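Formate dehydrogenase subunit beta (PDB 1H0H) carries electrons through three [4Fe-4S] clusters as the small subunit of a periplasmic formate dehydrogenase, which reversibly oxidises formate to carbon dioxide. Local coordinates at residues B[126-129]-B[130-133]; B[165-168]-B[169-172]; B[174-177]-B[178-182]. All coordinates share one frame; numbering follows the deposited sequence.

Overall arrangement
The three contacts are all local and lie at the surface of the chain. Interaction 1 is the loop that joins strands 126-127 and 134-135, on the opposite side of the chain's centre from the other two. Interactions 2 and 3 both belong to helix 166-180, with their centres about 15 Å apart. Interaction 2 opens the helix and interaction 3 covers its last turns. The centre of interaction 1 is about 34 Å from that of interaction 2 and about 41 Å from that of interaction 3. Interaction 1 comes closest to an iron-sulfur cluster: the Arg126 side chain lies about 8 Å from one. The Met169 side chain of interaction 2 is about 12 Å from a bound iron-sulfur cluster.

Interaction 1: residues B[126-129]-B[130-133]; sequences RKVA and ESNQ
The connection between antiparallel strands 126-127 and 134-135 is tied across its neck by Val128 and Gln133. Val128 N donates to Gln133 O at 2.9 Å, with an N-H...O angle of 165°. Just beside it, Lys127 CA makes a CA-H...O contact with the same oxygen at 3.3 Å. A type I beta turn from Val128 to Ser131 reverses the chain. Lys127 bends at chi3 and chi4 (76° and 79°), which curls its ammonium towards the carbonyls of the turn. Lys127 NZ bonds to Ser131 O at 2.8 Å, from above the carbonyl plane. It also bonds to Val128 O at 2.9 Å, so one ammonium joins two carbonyl oxygens that face each other across the turn. Its positive charge would ease their mutual repulsion. A water accepts from Lys127 NZ and donates to Asn132 OD1. Further round, Ser131 OG accepts from Gln133 N at 3.1 Å, an ST turn. The CG1 methyl of Val128 lies against this hydroxyl, with Val128 CG1 3.5 Å from Ser131 OG. Asn132 ND2 donates to Leu110 O, outside the loop, and Arg126 forms salt bridges with Asp43 and Asp123. Lys127 and Asn132 pack on Tyr113 of helix 113-119. Backbone bonds from Arg126 to Ala135 pair the two strands.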
ATOM      1  N   ARG B 126      -7.526  -7.405 -37.508  1.00 16.62           N
ATOM      2  CA  ARG B 126      -6.799  -6.168 -37.845  1.00 16.09           C
ATOM      3  C   ARG B 126      -5.559  -6.427 -38.695  1.00 15.83           C
ATOM      4  O   ARG B 126      -4.885  -7.425 -38.529  1.00 16.37           O
ATOM      5  CB  ARG B 126      -6.429  -5.408 -36.563  1.00 15.71           C
ATOM      6  CG  ARG B 126      -7.622  -4.876 -35.813  1.00 16.23           C
ATOM      7  CD  ARG B 126      -8.285  -3.708 -36.490  1.00 17.59           C
ATOM      8  NE  ARG B 126      -9.412  -3.163 -35.745  1.00 18.82           N
ATOM      9  CZ  ARG B 126     -10.669  -3.556 -35.906  1.00 18.32           C
ATOM     10  NH1 ARG B 126     -10.979  -4.531 -36.758  1.00 16.91           N
ATOM     11  NH2 ARG B 126     -11.610  -2.989 -35.186  1.00 19.14           N
ATOM     12  N   LYS B 127      -5.288  -5.512 -39.616  1.00 16.11           N
ATOM     13  CA  LYS B 127      -4.178  -5.628 -40.538  1.00 15.94           C
ATOM     14  C   LYS B 127      -2.978  -4.810 -40.072  1.00 17.28           C
ATOM     15  O   LYS B 127      -3.129  -3.683 -39.624  1.00 14.67           O
ATOM     16  CB  LYS B 127      -4.608  -5.066 -41.896  1.00 15.47           C
ATOM     17  CG  LYS B 127      -3.652  -5.370 -43.038  1.00 13.47           C
ATOM     18  CD  LYS B 127      -4.050  -4.589 -44.331  1.00 14.13           C
ATOM     19  CE  LYS B 127      -3.669  -3.098 -44.251  1.00 14.23           C
ATOM     20  NZ  LYS B 127      -2.224  -2.805 -44.524  1.00 14.11           N
ATOM     21  N   VAL B 128      -1.778  -5.368 -40.232  1.00 17.69           N
ATOM     22  CA  VAL B 128      -0.557  -4.626 -39.930  1.00 17.02           C
ATOM     23  C   VAL B 128      -0.386  -3.568 -41.041  1.00 17.26           C
ATOM     24  O   VAL B 128      -0.825  -3.767 -42.178  1.00 16.96           O
ATOM     25  CB  VAL B 128       0.661  -5.563 -39.930  1.00 17.33           C
ATOM     26  CG1 VAL B 128       0.992  -5.980 -41.362  1.00 16.79           C
ATOM     27  CG2 VAL B 128       1.862  -4.909 -39.241  1.00 17.16           C
ATOM     28  N   ALA B 129       0.256  -2.453 -40.733  1.00 17.10           N
ATOM     29  CA  ALA B 129       0.370  -1.384 -41.723  1.00 18.75           C
ATOM     30  C   ALA B 129       1.046  -1.775 -43.029  1.00 19.71           C
ATOM     31  O   ALA B 129       0.560  -1.458 -44.122  1.00 20.45           O
ATOM     32  CB  ALA B 129       1.104  -0.176 -41.114  1.00 20.46           C
ATOM     33  N   GLU B 130       2.172  -2.461 -42.926  1.00 20.12           N
ATOM     34  CA  GLU B 130       3.019  -2.633 -44.095  1.00 20.45           C
ATOM     35  C   GLU B 130       2.622  -3.725 -45.118  1.00 20.13           C
ATOM     36  O   GLU B 130       3.256  -3.839 -46.165  1.00 19.32           O
ATOM     37  CB  GLU B 130       4.467  -2.809 -43.621  0.50 21.04           C
ATOM     38  CG  GLU B 130       4.997  -1.636 -42.789  0.50 21.70           C
ATOM     39  CD  GLU B 130       4.547  -1.636 -41.324  0.50 21.54           C
ATOM     40  OE1 GLU B 130       3.689  -2.461 -40.939  0.50 21.38           O
ATOM     41  OE2 GLU B 130       5.057  -0.796 -40.550  0.50 21.43           O
ATOM     42  N   SER B 131       1.571  -4.493 -44.840  1.00 17.89           N
ATOM     43  CA  SER B 131       1.167  -5.572 -45.733  1.00 16.82           C
ATOM     44  C   SER B 131      -0.264  -5.965 -45.431  1.00 16.57           C
ATOM     45  O   SER B 131      -0.945  -5.287 -44.648  1.00 15.80           O
ATOM     46  CB  SER B 131       2.069  -6.793 -45.544  1.00 16.93           C
ATOM     47  OG  SER B 131       1.706  -7.530 -44.394  1.00 16.34           O
ATOM     48  N   ASN B 132      -0.725  -7.040 -46.065  1.00 14.78           N
ATOM     49  CA  ASN B 132      -2.079  -7.526 -45.842  1.00 16.76           C
ATOM     50  C   ASN B 132      -2.181  -8.501 -44.685  1.00 16.28           C
ATOM     51  O   ASN B 132      -3.250  -9.049 -44.438  1.00 16.87           O
ATOM     52  CB  ASN B 132      -2.641  -8.195 -47.088  1.00 17.64           C
ATOM     53  CG  ASN B 132      -3.037  -7.209 -48.139  1.00 18.57           C
ATOM     54  OD1 ASN B 132      -2.876  -6.010 -47.960  1.00 17.99           O
ATOM     55  ND2 ASN B 132      -3.544  -7.712 -49.274  1.00 19.61           N
ATOM     56  N   GLN B 133      -1.075  -8.733 -43.989  1.00 14.12           N
ATOM     57  CA  GLN B 133      -1.118  -9.657 -42.872  1.00 15.45           C
ATOM     58  C   GLN B 133      -2.068  -9.185 -41.800  1.00 14.74           C
ATOM     59  O   GLN B 133      -2.043  -8.010 -41.425  1.00 15.31           O
ATOM     60  CB  GLN B 133       0.259  -9.850 -42.248  1.00 16.69           C
ATOM     61  CG  GLN B 133       0.320 -11.081 -41.380  1.00 17.06           C
ATOM     62  CD  GLN B 133       1.741 -11.427 -40.973  1.00 18.69           C
ATOM     63  OE1 GLN B 133       2.689 -11.171 -41.732  1.00 19.43           O
ATOM     64  NE2 GLN B 133       1.894 -12.027 -39.803  1.00 16.88           N
TER
HETATM   65  O   HOH W   1      -2.204  -3.518 -47.241  1.00 28.33           O

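Interaction 2: residues B[165-168]-B[169-172]; sequences DLSE and MEAM
Met169 N bonds to Asp165 O at 3.1 Å, and Glu170, Ala171 and Met172 likewise bond to Leu166, Ser167 and Glu168, the regular i to i+4 pattern of an alpha-helix. The main side-chain contact is Leu166 with Glu170, one turn apart. Glu170 stays extended beyond CG and runs back along the helix. Glu170 CG passes Leu166 O at 3.2 Å. The carboxylate then comes to the leucine branch point, with Glu170 OE2 at 3.5 Å from Leu166 CG in the leucine conformer given. Glu170 OE1 turns to the other side and meets Ser167 CA at 3.6 Å. The Leu166 contacts are van der Waals contacts of a carboxylate with a leucine, and the two side chains meet at a slant.

The stretch is the first part of helix 166-180, which packs on the mixed sheet containing strands 2-7 and 161-163. Asp165 occupies the N-cap position, but its side chain makes no capping bond. In the conformer given, Asp165 OD1 forms a salt bridge with Lys2. Met169 is the buried member. Its chi1 (-70°) sets CG beside the backbone N, where Met169 CG lies 3.5 Å from Asp165 O. Bends at chi2 and chi3 then bring Met169 CE back to 4.0 Å from Glu168 C. The side chains of Met169 and Met172 both touch Phe5 of strand 2-7 and Asn162 of strand 161-163.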
ATOM      1  N   ASP B 165     -14.405 -26.569 -21.629  0.50 17.43           N
ATOM      2  CA  ASP B 165     -15.126 -27.185 -22.733  0.50 17.85           C
ATOM      3  C   ASP B 165     -16.334 -26.310 -23.007  0.50 17.84           C
ATOM      4  O   ASP B 165     -16.913 -25.729 -22.088  0.50 17.78           O
ATOM      5  CB  ASP B 165     -15.530 -28.604 -22.389  0.50 19.46           C
ATOM      6  CG  ASP B 165     -14.336 -29.501 -22.242  0.50 20.61           C
ATOM      7  OD1 ASP B 165     -13.288 -29.185 -22.848  0.50 21.35           O
ATOM      8  OD2 ASP B 165     -14.336 -30.526 -21.538  0.50 22.13           O
ATOM      9  N   LEU B 166     -16.690 -26.199 -24.273  0.50 17.67           N
ATOM     10  CA  LEU B 166     -17.796 -25.349 -24.685  1.00 17.38           C
ATOM     11  C   LEU B 166     -19.098 -25.574 -23.928  1.00 17.50           C
ATOM     12  O   LEU B 166     -19.715 -24.623 -23.453  1.00 16.95           O
ATOM     13  CB  LEU B 166     -18.060 -25.499 -26.189  1.00 17.84           C
ATOM     14  CG  LEU B 166     -19.106 -24.523 -26.726  1.00 17.00           C
ATOM     15  CD1 LEU B 166     -18.668 -23.064 -26.461  1.00 17.56           C
ATOM     16  CD2 LEU B 166     -19.343 -24.751 -28.218  1.00 18.64           C
ATOM     17  N   SER B 167     -19.523 -26.823 -23.843  1.00 17.66           N
ATOM     18  CA  SER B 167     -20.742 -27.172 -23.121  1.00 19.63           C
ATOM     19  C   SER B 167     -20.743 -26.615 -21.691  1.00 19.43           C
ATOM     20  O   SER B 167     -21.729 -26.032 -21.250  1.00 18.61           O
ATOM     21  CB  SER B 167     -20.913 -28.689 -23.074  1.00 20.32           C
ATOM     22  OG  SER B 167     -21.190 -29.220 -24.359  1.00 23.27           O
ATOM     23  N   GLU B 168     -19.640 -26.804 -20.969  1.00 20.23           N
ATOM     24  CA  GLU B 168     -19.537 -26.342 -19.577  1.00 19.47           C
ATOM     25  C   GLU B 168     -19.663 -24.833 -19.486  1.00 18.76           C
ATOM     26  O   GLU B 168     -20.309 -24.310 -18.573  1.00 17.47           O
ATOM     27  CB  GLU B 168     -18.206 -26.769 -18.962  1.00 22.01           C
ATOM     28  CG  GLU B 168     -18.200 -28.221 -18.529  1.00 26.31           C
ATOM     29  CD  GLU B 168     -16.803 -28.802 -18.381  1.00 29.07           C
ATOM     30  OE1 GLU B 168     -15.845 -28.010 -18.104  1.00 29.73           O
ATOM     31  OE2 GLU B 168     -16.678 -30.051 -18.561  1.00 29.46           O
ATOM     32  N   MET B 169     -19.048 -24.148 -20.445  1.00 16.55           N
ATOM     33  CA  MET B 169     -19.087 -22.687 -20.510  1.00 17.12           C
ATOM     34  C   MET B 169     -20.489 -22.183 -20.885  1.00 17.46           C
ATOM     35  O   MET B 169     -20.982 -21.186 -20.329  1.00 17.00           O
ATOM     36  CB  MET B 169     -18.050 -22.195 -21.497  1.00 17.19           C
ATOM     37  CG  MET B 169     -16.610 -22.382 -21.017  1.00 18.82           C
ATOM     38  SD  MET B 169     -16.243 -21.592 -19.394  1.00 18.35           S
ATOM     39  CE  MET B 169     -16.244 -23.045 -18.349  1.00 18.61           C
ATOM     40  N   GLU B 170     -21.135 -22.888 -21.815  1.00 17.01           N
ATOM     41  CA  GLU B 170     -22.518 -22.583 -22.175  1.00 17.92           C
ATOM     42  C   GLU B 170     -23.437 -22.709 -20.957  1.00 18.03           C
ATOM     43  O   GLU B 170     -24.273 -21.830 -20.699  1.00 17.01           O
ATOM     44  CB  GLU B 170     -22.985 -23.504 -23.300  1.00 18.48           C
ATOM     45  CG  GLU B 170     -22.337 -23.174 -24.638  1.00 19.00           C
ATOM     46  CD  GLU B 170     -22.627 -24.214 -25.705  1.00 19.81           C
ATOM     47  OE1 GLU B 170     -22.928 -25.369 -25.350  1.00 18.49           O
ATOM     48  OE2 GLU B 170     -22.539 -23.865 -26.903  1.00 20.58           O
ATOM     49  N   ALA B 171     -23.250 -23.781 -20.191  1.00 17.61           N
ATOM     50  CA  ALA B 171     -24.051 -24.031 -18.996  1.00 18.03           C
ATOM     51  C   ALA B 171     -23.774 -22.981 -17.913  1.00 18.91           C
ATOM     52  O   ALA B 171     -24.697 -22.499 -17.231  1.00 17.81           O
ATOM     53  CB  ALA B 171     -23.784 -25.430 -18.457  1.00 18.79           C
ATOM     54  N   MET B 172     -22.497 -22.649 -17.745  1.00 18.59           N
ATOM     55  CA  MET B 172     -22.102 -21.635 -16.783  1.00 18.89           C
ATOM     56  C   MET B 172     -22.755 -20.297 -17.127  1.00 18.55           C
ATOM     57  O   MET B 172     -23.336 -19.630 -16.267  1.00 19.83           O
ATOM     58  CB  MET B 172     -20.578 -21.484 -16.785  1.00 19.19           C
ATOM     59  CG  MET B 172     -20.049 -20.648 -15.630  1.00 19.63           C
ATOM     60  SD  MET B 172     -18.257 -20.412 -15.732  1.00 22.12           S
ATOM     61  CE  MET B 172     -17.688 -21.886 -15.083  1.00 22.10           C
TER

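Interaction 3: residues B[174-177]-B[178-182]; sequences SARL and AEIKA
Arg176 reaches along the helix to Glu179 and Ile180. From CB its chain sets off with CG anti to the backbone N, then bends at chi2 (62°), and this turns the guanidinium towards the next helical turn. In the conformers given for Glu179 and Ile180, Arg176 CD passes Glu179 OE1 at 3.2 Å. The CG2 methyl of Ile180 lies over one face of the guanidinium, with Ile180 CG2 3.8 Å from Arg176 CZ. At the tip, in the same Glu179 conformer, Arg176 NH1 forms a salt bridge with Glu179 OE1 at 2.7 Å, with an N-H...O angle of 161°. The acceptor sits in the guanidinium plane, but the nitrogen comes from above the carboxylate plane. The two planes stand 76° apart. Arg176 NE forms a salt bridge with Asp7 and NH2 donates to Thr9 OG1, which should limit the group's rotation.

This is the C-terminal part of helix 166-180, where its bonding becomes irregular. Ala178 N still bonds to Ser174 O at 3.0 Å. Ile180 N bonds to Leu177 O at 3.2 Å, an i to i+3 bond, and weakly to Arg176 O. Leu177 and the Lys181 chain run alongside each other, with Leu177 CD1 3.7 Å from Lys181 CG. Lys181 NZ donates to Ala187 O, and Arg176, Leu177 and Ile180 all pack on Leu200 of strand 197-201.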
ATOM      1  N   SER B 174     -25.459 -19.629 -18.885  1.00 17.33           N
ATOM      2  CA  SER B 174     -26.902 -19.695 -18.646  1.00 18.62           C
ATOM      3  C   SER B 174     -27.283 -19.609 -17.183  1.00 17.38           C
ATOM      4  O   SER B 174     -28.232 -18.928 -16.815  1.00 17.33           O
ATOM      5  CB  SER B 174     -27.468 -20.991 -19.206  1.00 20.04           C
ATOM      6  OG  SER B 174     -27.725 -20.834 -20.588  1.00 25.19           O
ATOM      7  N   ALA B 175     -26.571 -20.350 -16.356  1.00 16.65           N
ATOM      8  CA  ALA B 175     -26.808 -20.316 -14.930  1.00 17.43           C
ATOM      9  C   ALA B 175     -26.542 -18.917 -14.362  1.00 16.58           C
ATOM     10  O   ALA B 175     -27.297 -18.430 -13.517  1.00 17.17           O
ATOM     11  CB  ALA B 175     -25.933 -21.366 -14.220  1.00 17.82           C
ATOM     12  N   ARG B 176     -25.488 -18.260 -14.831  1.00 16.12           N
ATOM     13  CA  ARG B 176     -25.146 -16.957 -14.273  1.00 17.03           C
ATOM     14  C   ARG B 176     -26.176 -15.921 -14.692  1.00 18.12           C
ATOM     15  O   ARG B 176     -26.565 -15.065 -13.888  1.00 17.13           O
ATOM     16  CB  ARG B 176     -23.757 -16.502 -14.696  1.00 16.32           C
ATOM     17  CG  ARG B 176     -23.431 -15.082 -14.202  1.00 17.32           C
ATOM     18  CD  ARG B 176     -23.421 -14.930 -12.691  1.00 17.80           C
ATOM     19  NE  ARG B 176     -22.950 -13.586 -12.341  1.00 20.68           N
ATOM     20  CZ  ARG B 176     -23.142 -12.988 -11.173  1.00 21.15           C
ATOM     21  NH1 ARG B 176     -23.809 -13.600 -10.188  1.00 21.59           N
ATOM     22  NH2 ARG B 176     -22.663 -11.758 -10.987  1.00 22.42           N
ATOM     23  N   LEU B 177     -26.620 -16.010 -15.947  1.00 17.21           N
ATOM     24  CA  LEU B 177     -27.689 -15.143 -16.423  1.00 18.13           C
ATOM     25  C   LEU B 177     -28.941 -15.327 -15.567  1.00 18.63           C
ATOM     26  O   LEU B 177     -29.612 -14.357 -15.227  1.00 19.03           O
ATOM     27  CB  LEU B 177     -28.058 -15.448 -17.876  1.00 18.11           C
ATOM     28  CG  LEU B 177     -29.282 -14.659 -18.347  1.00 17.83           C
ATOM     29  CD1 LEU B 177     -29.028 -13.162 -18.196  1.00 18.51           C
ATOM     30  CD2 LEU B 177     -29.652 -14.997 -19.782  1.00 18.13           C
ATOM     31  N   ALA B 178     -29.274 -16.575 -15.245  1.00 19.16           N
ATOM     32  CA  ALA B 178     -30.459 -16.836 -14.445  1.00 20.38           C
ATOM     33  C   ALA B 178     -30.374 -16.172 -13.077  1.00 21.52           C
ATOM     34  O   ALA B 178     -31.380 -15.695 -12.549  1.00 21.56           O
ATOM     35  CB  ALA B 178     -30.697 -18.350 -14.296  1.00 21.04           C
ATOM     36  N   GLU B 179     -29.173 -16.153 -12.514  1.00 22.02           N
ATOM     37  CA  GLU B 179     -28.915 -15.607 -11.180  1.00 23.73           C
ATOM     38  C   GLU B 179     -29.100 -14.090 -11.072  0.50 23.91           C
ATOM     39  O   GLU B 179     -29.314 -13.564  -9.977  0.50 23.96           O
ATOM     40  CB  GLU B 179     -27.493 -15.974 -10.763  0.50 23.35           C
ATOM     41  CG  GLU B 179     -27.128 -15.604  -9.342  0.50 24.33           C
ATOM     42  CD  GLU B 179     -25.662 -15.849  -9.057  0.50 24.89           C
ATOM     43  OE1 GLU B 179     -24.888 -16.027 -10.029  0.50 24.56           O
ATOM     44  OE2 GLU B 179     -25.282 -15.865  -7.865  0.50 25.71           O
ATOM     45  N   ILE B 180     -29.006 -13.383 -12.196  0.50 23.77           N
ATOM     46  CA  ILE B 180     -29.161 -11.931 -12.183  1.00 23.57           C
ATOM     47  C   ILE B 180     -30.346 -11.408 -12.995  1.00 24.23           C
ATOM     48  O   ILE B 180     -30.640 -10.210 -12.944  1.00 24.08           O
ATOM     49  CB  ILE B 180     -27.866 -11.254 -12.665  1.00 23.37           C
ATOM     50  CG1 ILE B 180     -27.722 -11.374 -14.176  1.00 21.97           C
ATOM     51  CG2 ILE B 180     -26.641 -11.864 -11.980  1.00 23.33           C
ATOM     52  CD1 ILE B 180     -26.693 -10.440 -14.733  1.00 21.76           C
ATOM     53  N   LYS B 181     -31.011 -12.273 -13.752  1.00 24.04           N
ATOM     54  CA  LYS B 181     -32.131 -11.826 -14.578  1.00 25.48           C
ATOM     55  C   LYS B 181     -33.182 -10.981 -13.838  1.00 26.34           C
ATOM     56  O   LYS B 181     -33.746 -10.031 -14.395  1.00 26.16           O
ATOM     57  CB  LYS B 181     -32.849 -13.029 -15.201  1.00 26.14           C
ATOM     58  CG  LYS B 181     -32.359 -13.435 -16.576  1.00 26.03           C
ATOM     59  CD  LYS B 181     -32.999 -12.595 -17.678  1.00 26.03           C
ATOM     60  CE  LYS B 181     -32.579 -11.136 -17.577  1.00 25.94           C
ATOM     61  NZ  LYS B 181     -32.967 -10.396 -18.796  1.00 27.40           N
ATOM     62  N   ALA B 182     -33.476 -11.362 -12.603  1.00 27.69           N
ATOM     63  CA  ALA B 182     -34.488 -10.671 -11.816  1.00 28.51           C
ATOM     64  C   ALA B 182     -34.091  -9.223 -11.550  1.00 29.44           C
ATOM     65  O   ALA B 182     -34.851  -8.303 -11.874  1.00 29.93           O
ATOM     66  CB  ALA B 182     -34.729 -11.406 -10.502  1.00 29.30           C
TER